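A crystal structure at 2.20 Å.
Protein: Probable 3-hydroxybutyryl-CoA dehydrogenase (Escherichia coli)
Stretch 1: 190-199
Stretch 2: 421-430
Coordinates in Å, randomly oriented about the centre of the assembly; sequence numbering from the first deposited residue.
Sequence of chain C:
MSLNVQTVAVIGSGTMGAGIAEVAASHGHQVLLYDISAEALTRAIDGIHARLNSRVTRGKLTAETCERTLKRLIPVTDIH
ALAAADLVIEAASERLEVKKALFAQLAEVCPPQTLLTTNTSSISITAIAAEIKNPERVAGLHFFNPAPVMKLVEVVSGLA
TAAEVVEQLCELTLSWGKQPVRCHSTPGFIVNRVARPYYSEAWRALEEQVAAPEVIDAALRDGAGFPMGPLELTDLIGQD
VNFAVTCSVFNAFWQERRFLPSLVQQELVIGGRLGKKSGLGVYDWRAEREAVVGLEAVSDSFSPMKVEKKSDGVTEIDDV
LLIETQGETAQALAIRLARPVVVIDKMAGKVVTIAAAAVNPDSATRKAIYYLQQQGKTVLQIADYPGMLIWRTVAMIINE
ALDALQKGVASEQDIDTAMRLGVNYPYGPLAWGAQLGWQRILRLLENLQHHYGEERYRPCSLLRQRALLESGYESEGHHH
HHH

Stretch 1, residues 190-199: IVNRVARPYY
Stretch 2 (421-430) LGVNYPYGPL

No direct hydrogen bond crosses this contact; the polar link between the stretches is a single water, held between two tyrosine hydroxyls. Water 1 lies 3.0 Å from Tyr 199 OH and 2.9 Å from Tyr 425 OH, so one molecule serves two hydroxyls 226 residues apart in sequence. Everything else is packing, and the summed buried surface is a modest 302 Å².

Stretch 1 is mostly helical. Val 194 N donates to Ile 190 O at 2.8 Å and Ala 195 N to Val 191 O at 3.0 Å, while Tyr 198 N to Ala 195 O, also 3.0 Å, spans only three residues. Arg 196 (chi1 m, chi2 m), whose CA-to-CB bond points away from stretch 2, folds so that its NE donates to Asn 192 O at 2.9 Å. Stretch 2 begins in a helix that started earlier in the chain, passes Asn 424 at positive phi (53/43), extends at Tyr 425 (-74/145), and enters another helix at Pro 429, with Gly 428 as N-cap. The register is fixed by two CA pairs: Val 191 CA to Gly 422 CA at 6.5 Å, and Val 194 CA to Pro 429 CA at 9.0 Å.

The close approach at Gly 422 depends on its missing side chain: Val 191 CG2 lies 4.5 Å from Gly 422 CA, and an ideal CB there would sit 3.0 Å from Val 191 CG2, a clash. Val 191 (chi1 t) also sends CG1 to within 3.9 Å of Val 423 CG1, with Val 423 at chi1 -83°. Both CA-to-CB bonds point toward the opposing stretch, and their branched, apolar side chains fill this end without needing polar partners. Val 194, likewise t, places CG1 4.2 Å from Pro 429 CG; the proline ring, C-gamma exo, offers a compact apolar surface.

Tyr 425 has the largest covered area, 72 Å². Its CA-to-CB bond runs sideways, but chi1 -76° and chi2 6° bring the ring's end to stretch 1. Tyr 425 OH comes 3.4 Å from Tyr 198 CB and 3.6 Å from both Ala 195 CA and Ala 195 CB, where the small alanine side chain lies against the hydroxyl. The CA-to-CB bond of Tyr 198 (chi1 -173°, chi2 58°) points toward stretch 2, and its ring forms an edge-to-face pair: the edge of Tyr 425 addresses its face, with centroids 5.7 Å apart and planes at 58°. Tyr 199 starts sideways, yet chi1 -51° and chi2 112° carry its hydroxyl to the water, completing the bridge.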

# COMPACT_ATOMS: atom_id res chain seq x y z
N ILE C 190 8.57 10.59 -18.08
CA ILE C 190 9.94 10.21 -17.71
C ILE C 190 10.43 11.07 -16.55
O ILE C 190 10.71 10.57 -15.46
CB ILE C 190 10.95 10.35 -18.87
CG1 ILE C 190 10.53 9.58 -20.11
CG2 ILE C 190 12.34 9.88 -18.44
CD1 ILE C 190 11.33 10.04 -21.33
N VAL C 191 10.52 12.38 -16.80
CA VAL C 191 11.17 13.31 -15.87
C VAL C 191 10.54 13.35 -14.47
O VAL C 191 11.24 13.16 -13.49
CB VAL C 191 11.26 14.76 -16.45
CG1 VAL C 191 11.96 15.67 -15.46
CG2 VAL C 191 12.01 14.76 -17.78
N ASN C 192 9.24 13.57 -14.37
CA ASN C 192 8.58 13.63 -13.06
C ASN C 192 8.60 12.30 -12.31
O ASN C 192 8.51 12.27 -11.10
CB ASN C 192 7.12 14.11 -13.18
CG ASN C 192 6.99 15.62 -13.22
OD1 ASN C 192 7.90 16.36 -12.85
ND2 ASN C 192 5.82 16.09 -13.65
N ARG C 193 8.69 11.20 -13.05
CA ARG C 193 8.76 9.87 -12.46
C ARG C 193 10.16 9.53 -11.96
O ARG C 193 10.32 9.12 -10.82
CB ARG C 193 8.29 8.82 -13.47
CG ARG C 193 8.31 7.39 -12.95
CD ARG C 193 8.59 6.44 -14.09
NE ARG C 193 8.50 5.04 -13.71
CZ ARG C 193 7.67 4.17 -14.27
NH1 ARG C 193 6.82 4.57 -15.20
NH2 ARG C 193 7.65 2.90 -13.88
N VAL C 194 11.16 9.71 -12.81
CA VAL C 194 12.54 9.31 -12.49
C VAL C 194 13.20 10.24 -11.47
O VAL C 194 14.01 9.79 -10.67
CB VAL C 194 13.40 9.15 -13.79
CG1 VAL C 194 14.87 8.81 -13.50
CG2 VAL C 194 12.78 8.10 -14.68
N ALA C 195 12.82 11.52 -11.47
CA ALA C 195 13.31 12.49 -10.48
C ALA C 195 12.86 12.24 -9.05
O ALA C 195 13.48 12.74 -8.12
CB ALA C 195 12.92 13.91 -10.89
N ARG C 196 11.77 11.50 -8.86
CA ARG C 196 11.18 11.33 -7.53
C ARG C 196 12.15 10.94 -6.38
O ARG C 196 12.10 11.56 -5.31
CB ARG C 196 9.98 10.37 -7.56
CG ARG C 196 8.69 10.92 -8.19
CD ARG C 196 8.24 12.24 -7.55
NE ARG C 196 8.60 13.39 -8.39
CZ ARG C 196 8.54 14.66 -8.01
NH1 ARG C 196 8.15 14.98 -6.77
NH2 ARG C 196 8.88 15.61 -8.86
N PRO C 197 13.06 9.95 -6.60
CA PRO C 197 13.93 9.64 -5.43
C PRO C 197 15.02 10.67 -5.12
O PRO C 197 15.64 10.61 -4.05
CB PRO C 197 14.55 8.29 -5.80
CG PRO C 197 14.35 8.14 -7.26
CD PRO C 197 13.14 8.90 -7.64
N TYR C 198 15.23 11.63 -6.02
CA TYR C 198 16.16 12.70 -5.73
C TYR C 198 15.60 13.50 -4.55
O TYR C 198 16.35 13.84 -3.62
CB TYR C 198 16.42 13.58 -6.95
CG TYR C 198 17.50 14.62 -6.73
CD1 TYR C 198 18.79 14.25 -6.36
CD2 TYR C 198 17.24 15.99 -6.92
CE1 TYR C 198 19.78 15.19 -6.15
CE2 TYR C 198 18.23 16.94 -6.72
CZ TYR C 198 19.49 16.52 -6.32
OH TYR C 198 20.48 17.44 -6.12
N TYR C 199 14.29 13.73 -4.54
CA TYR C 199 13.65 14.46 -3.46
C TYR C 199 13.41 13.59 -2.24
O TYR C 199 13.67 14.02 -1.12
CB TYR C 199 12.35 15.13 -3.92
CG TYR C 199 12.55 15.94 -5.16
CD1 TYR C 199 11.98 15.53 -6.37
CD2 TYR C 199 13.36 17.07 -5.16
CE1 TYR C 199 12.16 16.24 -7.52
CE2 TYR C 199 13.56 17.81 -6.33
CZ TYR C 199 12.95 17.38 -7.50
OH TYR C 199 13.13 18.07 -8.68
N LEU C 421 18.42 16.97 -19.82
CA LEU C 421 17.84 18.24 -20.26
C LEU C 421 16.72 18.78 -19.38
O LEU C 421 16.67 19.98 -19.12
CB LEU C 421 17.44 18.16 -21.74
CG LEU C 421 18.65 17.93 -22.68
CD1 LEU C 421 18.22 17.82 -24.12
CD2 LEU C 421 19.74 19.02 -22.54
N GLY C 422 15.86 17.90 -18.88
CA GLY C 422 14.72 18.33 -18.07
C GLY C 422 15.08 18.79 -16.66
O GLY C 422 14.44 19.70 -16.13
N VAL C 423 16.09 18.17 -16.07
CA VAL C 423 16.46 18.47 -14.69
C VAL C 423 17.97 18.57 -14.50
O VAL C 423 18.44 18.56 -13.36
CB VAL C 423 15.89 17.42 -13.69
CG1 VAL C 423 14.43 17.73 -13.30
CG2 VAL C 423 16.02 16.04 -14.26
N ASN C 424 18.71 18.65 -15.60
CA ASN C 424 20.16 18.91 -15.58
C ASN C 424 21.03 18.02 -14.70
O ASN C 424 21.91 18.50 -13.99
CB ASN C 424 20.44 20.39 -15.31
CG ASN C 424 20.52 21.21 -16.58
OD1 ASN C 424 21.55 21.23 -17.25
ND2 ASN C 424 19.42 21.88 -16.92
N TYR C 425 20.76 16.71 -14.74
CA TYR C 425 21.55 15.72 -14.00
C TYR C 425 22.88 15.60 -14.74
O TYR C 425 22.90 15.70 -15.96
CB TYR C 425 20.81 14.38 -13.94
CG TYR C 425 19.64 14.32 -12.95
CD1 TYR C 425 19.22 15.46 -12.27
CD2 TYR C 425 18.95 13.13 -12.72
CE1 TYR C 425 18.16 15.40 -11.36
CE2 TYR C 425 17.88 13.07 -11.82
CZ TYR C 425 17.49 14.22 -11.15
OH TYR C 425 16.44 14.19 -10.27
N PRO C 426 24.00 15.38 -14.01
CA PRO C 426 25.31 15.41 -14.67
C PRO C 426 25.58 14.22 -15.59
O PRO C 426 26.48 14.26 -16.40
CB PRO C 426 26.30 15.43 -13.50
CG PRO C 426 25.56 14.69 -12.40
CD PRO C 426 24.12 15.11 -12.56
N TYR C 427 24.80 13.15 -15.44
CA TYR C 427 24.77 12.06 -16.40
C TYR C 427 23.34 11.62 -16.48
O TYR C 427 22.60 11.75 -15.50
CB TYR C 427 25.64 10.88 -15.93
CG TYR C 427 27.08 11.26 -15.66
CD1 TYR C 427 27.51 11.59 -14.37
CD2 TYR C 427 28.01 11.31 -16.70
CE1 TYR C 427 28.82 11.96 -14.11
CE2 TYR C 427 29.34 11.69 -16.46
CZ TYR C 427 29.73 12.00 -15.16
OH TYR C 427 31.02 12.36 -14.90
N GLY C 428 22.93 11.11 -17.64
CA GLY C 428 21.69 10.34 -17.71
C GLY C 428 21.87 9.10 -16.84
O GLY C 428 22.96 8.53 -16.81
N PRO C 429 20.81 8.67 -16.14
CA PRO C 429 20.94 7.63 -15.09
C PRO C 429 21.43 6.26 -15.59
O PRO C 429 22.12 5.55 -14.85
CB PRO C 429 19.52 7.49 -14.52
CG PRO C 429 18.67 8.47 -15.26
CD PRO C 429 19.41 8.98 -16.45
N LEU C 430 21.09 5.91 -16.82
CA LEU C 430 21.49 4.62 -17.37
C LEU C 430 22.98 4.65 -17.73
O LEU C 430 23.70 3.71 -17.40
CB LEU C 430 20.61 4.23 -18.56
CG LEU C 430 19.15 4.19 -18.07
CD1 LEU C 430 18.14 4.20 -19.17
CD2 LEU C 430 18.90 3.02 -17.17
O HOH W 1 15.57 16.95 -9.96